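Local coordinates for protein titin (Homo sapiens, PDB 1WAA) that helps build the elastic filament of striated muscle, to which this immunoglobulin domain probably contributes one mechanically stable folded link, at residues V15-F18 with T22-F25; P49-I54 with H60-H65; F25-S30 with G36-K41; T72-F77 with K83-L88. All coordinates share one frame; numbering follows the deposited sequence.

Contact 1: V15-F18 with T22-F25. With ZN (zinc ion), chain G.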
# COMPACT_ATOMS: atom_id res chain seq x y z
N VAL E 15 22.83 -16.51 -2.80
CA VAL E 15 23.55 -15.35 -3.31
C VAL E 15 24.99 -15.45 -2.84
O VAL E 15 25.26 -15.84 -1.70
CB VAL E 15 22.95 -14.01 -2.77
CG1 VAL E 15 23.76 -12.79 -3.22
CG2 VAL E 15 21.48 -13.87 -3.19
N GLU E 16 25.91 -15.14 -3.79
CA GLU E 16 27.29 -15.01 -3.30
C GLU E 16 27.84 -13.62 -3.65
O GLU E 16 27.63 -13.10 -4.75
CB GLU E 16 28.20 -16.08 -3.94
CG GLU E 16 27.52 -16.95 -5.02
CD GLU E 16 28.51 -17.33 -6.14
OE2 GLU E 16 29.65 -17.78 -5.88
N VAL E 17 28.47 -12.99 -2.64
CA VAL E 17 29.05 -11.66 -2.78
C VAL E 17 30.43 -11.69 -2.18
O VAL E 17 30.74 -12.58 -1.40
CB VAL E 17 28.18 -10.51 -2.11
CG1 VAL E 17 26.81 -10.34 -2.80
CG2 VAL E 17 28.05 -10.68 -0.60
N PHE E 18 31.26 -10.73 -2.55
CA PHE E 18 32.56 -10.52 -1.92
C PHE E 18 32.43 -9.58 -0.71
O PHE E 18 31.44 -8.85 -0.59
CB PHE E 18 33.54 -9.95 -2.95
CG PHE E 18 33.91 -10.93 -4.04
CD1 PHE E 18 33.41 -10.77 -5.33
CD2 PHE E 18 34.76 -12.01 -3.77
CE1 PHE E 18 33.75 -11.68 -6.34
CE2 PHE E 18 35.11 -12.92 -4.77
CZ PHE E 18 34.60 -12.76 -6.05
N THR E 22 27.03 -5.65 -1.44
CA THR E 22 25.69 -5.91 -0.96
C THR E 22 25.05 -7.09 -1.65
O THR E 22 25.32 -7.36 -2.82
CB THR E 22 24.78 -4.63 -0.97
OG1 THR E 22 23.68 -4.79 -1.87
CG2 THR E 22 25.57 -3.40 -1.33
N ALA E 23 24.23 -7.80 -0.90
CA ALA E 23 23.54 -8.97 -1.37
C ALA E 23 22.05 -8.65 -1.30
O ALA E 23 21.62 -7.99 -0.36
CB ALA E 23 23.89 -10.18 -0.48
N HIS E 24 21.30 -9.09 -2.29
CA HIS E 24 19.86 -8.86 -2.35
C HIS E 24 19.23 -10.23 -2.45
O HIS E 24 19.69 -11.05 -3.23
CB HIS E 24 19.49 -8.09 -3.62
CG HIS E 24 20.25 -6.80 -3.78
ND1 HIS E 24 21.34 -6.68 -4.62
CD2 HIS E 24 20.07 -5.58 -3.23
CE1 HIS E 24 21.81 -5.44 -4.56
NE2 HIS E 24 21.06 -4.75 -3.72
N PHE E 25 18.22 -10.48 -1.62
CA PHE E 25 17.45 -11.71 -1.68
C PHE E 25 16.01 -11.34 -2.08
O PHE E 25 15.52 -10.22 -1.79
CB PHE E 25 17.44 -12.40 -0.34
CG PHE E 25 18.74 -13.05 0.00
CD1 PHE E 25 18.98 -14.37 -0.33
CD2 PHE E 25 19.76 -12.32 0.63
CE1 PHE E 25 20.20 -14.99 -0.02
CE2 PHE E 25 20.98 -12.93 0.93
CZ PHE E 25 21.19 -14.27 0.60
ZN ZN G . 21.81 -7.70 -6.10
O HOH W 1 22.84 -9.71 -5.20
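Thr-22 meets Val-17 through its backbone. Its carbonyl O lies 3.3 Å from Val-17 CG1, while its own side chain leans the other way, on Ile-63 and His-65. Ala-23 comes next and points at the opposing strand. Its CB is shared by two valine methyls: Val-17 CG1 at 3.7 Å and Val-15 CG1 at 3.8 Å. His-24 turns outward and joins the contact by its carbonyl, with O 3.3 Å from Val-15 CG2. Its ring binds a zinc ion through ND1 at 1.9 Å. A water and a polar side chain of a neighbouring subunit complete the recorded ligands. Phe-25 closes the segment. Its CG lies anti to the carbonyl carbon (chi1 -73°), which brings the end of the ring back toward strand 15-18. Val-15 CG2 sits over one ring face, 3.8 Å from the ring centroid and 19° off the normal, a CH-pi contact. With an alanine here, Val-15 CG2 would probably lose the face it rests on, opening a gap under that methyl. The strand axes are 7.4 Å apart at 166°, and the two backbones exchange no hydrogen bonds. Strand 15-18 instead pairs with 82-91, the A'-G pairing of this immunoglobulin fold, and 23-25 pairs with 59-64. The chemistry is therefore apolar side-chain packing that closes one margin of the sandwich, with the metal bound on its outer side.

Contact 2: P49-I54 with H60-H65. With ZN (zinc ion), chain Y.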
# COMPACT_ATOMS: atom_id res chain seq x y z
N PRO E 49 19.89 0.87 8.21
CA PRO E 49 20.49 1.37 6.97
C PRO E 49 21.19 0.27 6.17
O PRO E 49 21.05 0.22 4.95
CB PRO E 49 21.52 2.39 7.46
CG PRO E 49 20.99 2.80 8.80
CD PRO E 49 20.40 1.58 9.39
N ASP E 50 21.89 -0.63 6.87
CA ASP E 50 22.63 -1.73 6.23
C ASP E 50 21.79 -3.00 6.04
O ASP E 50 22.24 -3.98 5.45
CB ASP E 50 23.92 -2.03 7.01
CG ASP E 50 24.86 -0.81 7.11
OD1 ASP E 50 24.80 0.09 6.23
OD2 ASP E 50 25.69 -0.70 8.06
N CYS E 51 20.55 -3.00 6.54
CA CYS E 51 19.72 -4.19 6.52
C CYS E 51 18.28 -3.80 6.21
O CYS E 51 17.49 -3.51 7.12
CB CYS E 51 19.81 -4.91 7.86
SG CYS E 51 18.77 -6.35 7.90
N GLU E 52 17.94 -3.77 4.93
CA GLU E 52 16.67 -3.17 4.48
C GLU E 52 15.69 -4.27 4.14
O GLU E 52 16.01 -5.20 3.40
CB GLU E 52 16.91 -2.23 3.29
CG GLU E 52 17.61 -0.92 3.70
CD GLU E 52 18.34 -0.21 2.56
OE1 GLU E 52 18.76 -0.85 1.58
OE2 GLU E 52 18.57 1.01 2.68
N ILE E 53 14.50 -4.17 4.70
CA ILE E 53 13.43 -5.16 4.54
C ILE E 53 12.31 -4.49 3.72
O ILE E 53 11.75 -3.48 4.14
CB ILE E 53 12.90 -5.62 5.92
CG1 ILE E 53 14.03 -6.29 6.73
CG2 ILE E 53 11.74 -6.59 5.79
CD1 ILE E 53 13.61 -6.74 8.15
N ILE E 54 12.04 -5.05 2.55
CA ILE E 54 11.20 -4.45 1.52
C ILE E 54 10.03 -5.38 1.21
O ILE E 54 10.21 -6.61 1.11
CB ILE E 54 12.04 -4.25 0.20
CG1 ILE E 54 13.31 -3.40 0.46
CG2 ILE E 54 11.16 -3.77 -1.00
CD1 ILE E 54 13.09 -1.95 0.70
N HIS E 60 8.81 -9.93 -1.71
CA HIS E 60 9.52 -9.59 -0.49
C HIS E 60 11.01 -9.58 -0.77
O HIS E 60 11.54 -10.51 -1.36
CB HIS E 60 9.22 -10.60 0.56
CG HIS E 60 7.88 -10.43 1.18
ND1 HIS E 60 6.72 -10.88 0.58
CD2 HIS E 60 7.50 -9.85 2.34
CE1 HIS E 60 5.69 -10.61 1.36
NE2 HIS E 60 6.14 -9.99 2.44
N ILE E 61 11.68 -8.51 -0.37
CA ILE E 61 13.09 -8.34 -0.66
C ILE E 61 13.88 -8.06 0.59
O ILE E 61 13.39 -7.36 1.48
CB ILE E 61 13.26 -7.23 -1.72
CG1 ILE E 61 12.73 -7.73 -3.07
CG2 ILE E 61 14.74 -6.72 -1.81
CD1 ILE E 61 12.18 -6.64 -3.95
N LEU E 62 15.10 -8.59 0.66
CA LEU E 62 16.01 -8.26 1.75
C LEU E 62 17.30 -7.76 1.12
O LEU E 62 17.86 -8.45 0.26
CB LEU E 62 16.34 -9.51 2.56
CG LEU E 62 17.41 -9.32 3.64
CD1 LEU E 62 16.91 -8.40 4.74
CD2 LEU E 62 17.81 -10.63 4.21
N ILE E 63 17.72 -6.56 1.52
CA ILE E 63 19.01 -6.00 1.09
C ILE E 63 19.99 -5.90 2.28
O ILE E 63 19.65 -5.33 3.31
CB ILE E 63 18.89 -4.60 0.43
CG1 ILE E 63 17.73 -4.56 -0.57
CG2 ILE E 63 20.22 -4.25 -0.28
CD1 ILE E 63 17.43 -3.17 -1.12
N LEU E 64 21.17 -6.48 2.11
CA LEU E 64 22.21 -6.44 3.13
C LEU E 64 23.45 -5.80 2.52
O LEU E 64 24.05 -6.34 1.58
CB LEU E 64 22.52 -7.85 3.65
CG LEU E 64 21.36 -8.76 4.11
CD1 LEU E 64 21.83 -10.21 4.28
CD2 LEU E 64 20.71 -8.26 5.41
N HIS E 65 23.78 -4.62 3.02
CA HIS E 65 24.88 -3.83 2.53
C HIS E 65 26.11 -4.16 3.32
O HIS E 65 26.02 -4.61 4.47
CB HIS E 65 24.57 -2.36 2.76
CG HIS E 65 23.54 -1.82 1.83
ND1 HIS E 65 23.79 -1.57 0.50
CD2 HIS E 65 22.25 -1.45 2.04
CE1 HIS E 65 22.71 -1.08 -0.07
NE2 HIS E 65 21.76 -0.99 0.85
ZN ZN Y . 20.03 0.17 0.52
O HOH W 2 23.90 -6.17 6.33
O HOH W 3 20.53 2.30 0.82
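Pro-49 O approaches His-65 CD2 at 3.6 Å. Asp-50 O then accepts the His-65 N-H at 2.9 Å, and a water links the same oxygen to His-65 O. Cys-51 puts SG against Leu-64 CD2 at 3.7 Å, on the face that also carries Ile-53 and Leu-62. Glu-52 exchanges two backbone bonds with Ile-63, both in the carbonyl plane. Its side chain, extended beyond CG, reaches the zinc ion with OE1 at 1.9 Å. His-65 NE2 binds the same ion at 2.1 Å, with the carboxylate at the ring edge and the two planes 79° apart. A water and an acidic side chain of a neighbouring subunit are the other ligands, and Glu-52 OE2 has a salt bridge to a basic side chain of a neighbouring subunit. Ile-53 CG1 touches Leu-62 CD1 at 4.1 Å. Ile-54 pairs with Ile-61 by two backbone bonds, their CB atoms 3.7 Å apart. This is the antiparallel hairpin of strands 51-56 and 59-64, D and E of the immunoglobulin fold. Strand 51-56 is outermost in its sheet within this chain. Strand 59-64 pairs on its other side with 23-29, and Ile-53 and Leu-62 pack on Trp-38 of the facing sheet.

Contact 3: F25-S30 with G36-K41. With ZN (zinc ion), chain H.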
# COMPACT_ATOMS: atom_id res chain seq x y z
N PHE E 25 18.22 -10.48 -1.62
CA PHE E 25 17.45 -11.71 -1.68
C PHE E 25 16.01 -11.34 -2.08
O PHE E 25 15.52 -10.22 -1.79
CB PHE E 25 17.44 -12.40 -0.34
CG PHE E 25 18.74 -13.05 0.00
CD1 PHE E 25 18.98 -14.37 -0.33
CD2 PHE E 25 19.76 -12.32 0.63
CE1 PHE E 25 20.20 -14.99 -0.02
CE2 PHE E 25 20.98 -12.93 0.93
CZ PHE E 25 21.19 -14.27 0.60
N GLU E 26 15.35 -12.31 -2.70
CA GLU E 26 14.07 -12.05 -3.33
C GLU E 26 13.19 -13.29 -3.20
O GLU E 26 13.60 -14.39 -3.56
CB GLU E 26 14.34 -11.73 -4.80
CG GLU E 26 13.11 -11.48 -5.62
CD GLU E 26 13.40 -11.30 -7.08
OE1 GLU E 26 12.58 -10.69 -7.78
OE2 GLU E 26 14.45 -11.76 -7.55
N ILE E 27 11.97 -13.12 -2.69
CA ILE E 27 11.00 -14.23 -2.69
C ILE E 27 9.64 -13.74 -3.11
O ILE E 27 9.25 -12.61 -2.79
CB ILE E 27 10.94 -14.93 -1.31
CG1 ILE E 27 10.00 -16.14 -1.33
CG2 ILE E 27 10.52 -13.98 -0.24
CD1 ILE E 27 10.06 -16.95 -0.08
N GLU E 28 8.90 -14.58 -3.84
CA GLU E 28 7.56 -14.21 -4.28
C GLU E 28 6.51 -15.14 -3.68
O GLU E 28 6.64 -16.37 -3.76
CB GLU E 28 7.48 -14.25 -5.81
CG GLU E 28 6.29 -13.50 -6.38
CD GLU E 28 6.30 -13.53 -7.90
OE1 GLU E 28 5.44 -14.23 -8.49
OE2 GLU E 28 7.20 -12.89 -8.49
N LEU E 29 5.47 -14.56 -3.11
CA LEU E 29 4.41 -15.36 -2.49
C LEU E 29 3.25 -15.48 -3.44
O LEU E 29 3.19 -14.81 -4.46
CB LEU E 29 3.94 -14.67 -1.20
CG LEU E 29 4.61 -15.05 0.12
CD1 LEU E 29 5.97 -15.76 -0.03
CD2 LEU E 29 4.69 -13.88 1.02
N SER E 30 2.30 -16.34 -3.08
CA SER E 30 1.10 -16.59 -3.88
C SER E 30 0.07 -15.46 -3.75
O SER E 30 -0.86 -15.39 -4.55
CB SER E 30 0.46 -17.93 -3.47
OG SER E 30 0.19 -17.92 -2.08
N GLY E 36 5.65 -10.61 6.39
CA GLY E 36 6.74 -11.59 6.39
C GLY E 36 7.86 -11.24 7.35
O GLY E 36 8.03 -10.08 7.74
N GLN E 37 8.66 -12.20 7.76
CA GLN E 37 9.78 -12.06 8.71
C GLN E 37 11.03 -12.73 8.12
O GLN E 37 10.98 -13.87 7.64
CB GLN E 37 9.40 -12.75 10.05
OE1 GLN E 37 10.55 -13.24 13.58
N TRP E 38 12.12 -12.00 8.18
CA TRP E 38 13.42 -12.51 7.71
C TRP E 38 14.34 -12.87 8.88
O TRP E 38 14.23 -12.30 9.98
CB TRP E 38 14.16 -11.47 6.88
CG TRP E 38 13.45 -11.06 5.58
CD1 TRP E 38 12.50 -10.12 5.44
CD2 TRP E 38 13.71 -11.62 4.30
NE1 TRP E 38 12.16 -10.07 4.06
CE2 TRP E 38 12.88 -10.96 3.40
CE3 TRP E 38 14.57 -12.63 3.82
CZ2 TRP E 38 12.87 -11.23 2.02
CZ3 TRP E 38 14.55 -12.90 2.44
CH2 TRP E 38 13.73 -12.23 1.58
N LYS E 39 15.22 -13.80 8.59
CA LYS E 39 16.23 -14.28 9.54
C LYS E 39 17.52 -14.61 8.78
O LYS E 39 17.49 -15.01 7.61
CB LYS E 39 15.73 -15.52 10.28
CG LYS E 39 14.79 -15.20 11.44
CD LYS E 39 13.65 -16.21 11.59
CE LYS E 39 13.95 -17.30 12.61
NZ LYS E 39 12.81 -17.59 13.50
N LEU E 40 18.61 -14.40 9.49
CA LEU E 40 19.97 -14.69 9.02
C LEU E 40 20.62 -15.53 10.11
O LEU E 40 20.83 -15.06 11.23
CB LEU E 40 20.75 -13.37 8.81
CG LEU E 40 21.95 -13.41 7.83
CD1 LEU E 40 23.19 -12.73 8.40
CD2 LEU E 40 22.39 -14.82 7.44
N LYS E 41 20.91 -16.76 9.77
CA LYS E 41 21.53 -17.70 10.71
C LYS E 41 20.65 -17.85 11.98
O LYS E 41 21.15 -17.82 13.11
CB LYS E 41 22.93 -17.21 11.11
CG LYS E 41 23.89 -17.05 9.92
CD LYS E 41 25.31 -16.65 10.33
CE LYS E 41 25.35 -15.37 11.16
ZN ZN H . 12.70 -11.50 -9.44
O HOH W 4 11.51 -13.32 -9.58
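Glu-26 OE1 binds a zinc ion at 1.9 Å and also takes a weak hydrogen bond from Lys-59, on the outer side of the strand whose Phe-25 and Ile-27 meet Trp-38. The second oxygen, Glu-26 OE2, is farther from the ion at 2.6 Å, so the carboxylate grips it unevenly. A water at 2.2 Å from the zinc, with an acidic and a polar side chain of a neighbouring subunit, makes up the rest of the site. Glu-26 reaches it fully stretched, with CG trans to the backbone N (chi1 178°). The residues on each side of it point inward. Phe-25 CB lies 4.0 Å from Trp-38 CZ3, so it is the root of this side chain that touches the indole. Ile-27 CG2 is 4.1 Å from Trp-38 CH2. The isoleucine and the indole run side by side in opposite senses. Both touches fall on the far end of the six-membered ring. Trp-38 also meets Phe-77 edge-to-face and packs on His-60. It matches the core tryptophan of strand C in immunoglobulin domains, reaching across the sandwich to strand B, 23-29. The contact separates two chemistries on one strand. Apolar groups in van der Waals contact fill the inside, while the outward glutamate is held by the zinc ion, with the weak bond to Lys-59 beside it.

Contact 4: T72-F77 with K83-L88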
# COMPACT_ATOMS: atom_id res chain seq x y z
N THR E 72 28.19 -15.13 6.34
CA THR E 72 27.95 -16.37 5.57
C THR E 72 27.06 -17.31 6.40
O THR E 72 27.33 -17.59 7.58
CB THR E 72 29.27 -17.10 5.24
OG1 THR E 72 30.01 -16.35 4.28
CG2 THR E 72 29.04 -18.50 4.66
N GLY E 73 25.98 -17.75 5.76
CA GLY E 73 24.97 -18.58 6.41
C GLY E 73 23.62 -18.55 5.73
O GLY E 73 23.43 -17.95 4.65
N GLU E 74 22.66 -19.20 6.37
CA GLU E 74 21.30 -19.30 5.86
C GLU E 74 20.43 -18.09 6.14
O GLU E 74 20.28 -17.65 7.29
CB GLU E 74 20.62 -20.55 6.41
CG GLU E 74 19.18 -20.75 5.96
CD GLU E 74 18.50 -21.83 6.79
OE1 GLU E 74 18.50 -23.01 6.35
OE2 GLU E 74 18.00 -21.51 7.90
N VAL E 75 19.83 -17.60 5.07
CA VAL E 75 18.85 -16.55 5.13
C VAL E 75 17.51 -17.26 4.98
O VAL E 75 17.34 -18.10 4.09
CB VAL E 75 19.10 -15.54 3.98
CG1 VAL E 75 17.87 -14.62 3.74
CG2 VAL E 75 20.38 -14.73 4.25
N SER E 76 16.57 -16.97 5.87
CA SER E 76 15.25 -17.59 5.78
C SER E 76 14.13 -16.55 5.85
O SER E 76 14.32 -15.43 6.36
CB SER E 76 15.07 -18.69 6.84
OG SER E 76 15.09 -18.14 8.15
N PHE E 77 12.98 -16.91 5.31
CA PHE E 77 11.83 -16.01 5.28
C PHE E 77 10.62 -16.83 5.69
O PHE E 77 10.51 -17.99 5.32
CB PHE E 77 11.64 -15.48 3.87
CG PHE E 77 10.40 -14.62 3.70
CD1 PHE E 77 9.19 -15.19 3.28
CD2 PHE E 77 10.45 -13.24 3.97
CE1 PHE E 77 8.05 -14.41 3.09
CE2 PHE E 77 9.31 -12.44 3.82
CZ PHE E 77 8.10 -13.01 3.36
N LYS E 83 7.39 -20.78 3.95
CA LYS E 83 8.79 -20.66 4.40
C LYS E 83 9.76 -21.01 3.26
O LYS E 83 9.45 -21.84 2.39
CB LYS E 83 9.05 -21.56 5.63
CG LYS E 83 10.31 -22.44 5.48
CD LYS E 83 11.33 -22.28 6.64
CE LYS E 83 12.12 -20.97 6.58
NZ LYS E 83 11.46 -19.85 7.29
N SER E 84 10.87 -20.28 3.22
CA SER E 84 11.92 -20.50 2.22
C SER E 84 13.24 -20.17 2.89
O SER E 84 13.28 -19.28 3.76
CB SER E 84 11.71 -19.58 1.02
OG SER E 84 12.47 -20.01 -0.09
N ALA E 85 14.30 -20.89 2.51
CA ALA E 85 15.66 -20.63 2.95
C ALA E 85 16.63 -20.79 1.79
O ALA E 85 16.43 -21.64 0.92
CB ALA E 85 16.07 -21.56 4.08
N ALA E 86 17.67 -19.96 1.79
CA ALA E 86 18.79 -20.10 0.87
C ALA E 86 20.06 -19.62 1.57
O ALA E 86 20.01 -19.03 2.66
CB ALA E 86 18.53 -19.30 -0.39
N ASN E 87 21.19 -19.87 0.94
CA ASN E 87 22.48 -19.56 1.55
C ASN E 87 23.07 -18.23 1.12
O ASN E 87 23.03 -17.88 -0.06
CB ASN E 87 23.47 -20.68 1.27
CG ASN E 87 23.13 -21.95 2.02
OD1 ASN E 87 23.38 -23.05 1.53
ND2 ASN E 87 22.57 -21.81 3.21
N LEU E 88 23.57 -17.49 2.08
CA LEU E 88 24.42 -16.35 1.81
C LEU E 88 25.84 -16.85 1.96
O LEU E 88 26.23 -17.31 3.04
CB LEU E 88 24.20 -15.26 2.85
CG LEU E 88 24.45 -13.78 2.59
CD1 LEU E 88 25.17 -13.18 3.75
CD2 LEU E 88 25.16 -13.44 1.26
O HOH W 5 12.77 -17.95 9.10
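Glu-74 lays the end of its extended side chain over Ala-85, with CD and OE1 each 3.6 Å from the alanine CB. Asn-87 ND2 comes up beside Glu-74 CB on the same outer face. Farther along this face, Lys-83 curls back over the backbone, its chain bent at chi2, chi3 and chi4. CE rests 3.7 Å from Ser-76 CB, and NZ donates to Phe-77 O at 2.9 Å. This donor stands above the carbonyl plane, 67° out of it. Phe-77 O also accepts from Ser-84 N, so two donors share it. A water joins Lys-83 NZ to Ser-76 OG. The strands form the antiparallel F-G hairpin of the immunoglobulin fold, crossing at 147°. Gly-73 with Leu-88, Val-75 with Ala-86 and Phe-77 with Ser-84 each exchange two backbone bonds. The shortest runs from Leu-88 N to Gly-73 O, 2.6 Å and fairly straight. Gly-73 has backbone angles at which a CB would press on the carbonyl O of Thr-72. The inner face is mostly apolar. Val-75 CG2 touches Leu-88 CB at 4.1 Å, and both side chains pack on Phe-25 of the facing sheet. The Phe-77 side chain runs away from the partner strand, with CG trans to the backbone N (chi1 175°), and its ring meets His-60. Ser-84 OG is the polar exception on this face, hydrogen-bonded to Leu-12 N. At the other end Thr-72 OG1 is hydrogen-bonded to Val-90 N, while Thr-72 CG2 lies 3.5 Å from Leu-88 O.

Contacts 2 and 3 are buried, contacts 1 and 4 partly so. Contact 3 lies nearest the centre of the chain and joins the two sheets by apolar side chains. Contact 1 does the same nearer one margin. Contacts 2 and 4 are instead hairpins within single sheets, one in each, held by backbone bonds. In contact 2 a zinc ion bridges the two segments as well. Strand 23-29 serves both contacts 1 and 3 and pairs with 59-64 of contact 2. Strand 73-79 of contact 4 pairs with 37-40 of contact 3. Phe-25 is common to contacts 1 and 3 and reaches contact 4. Zinc also sits on the outer sides of contacts 1 and 3. Contact 4 has exposed charged residues there instead.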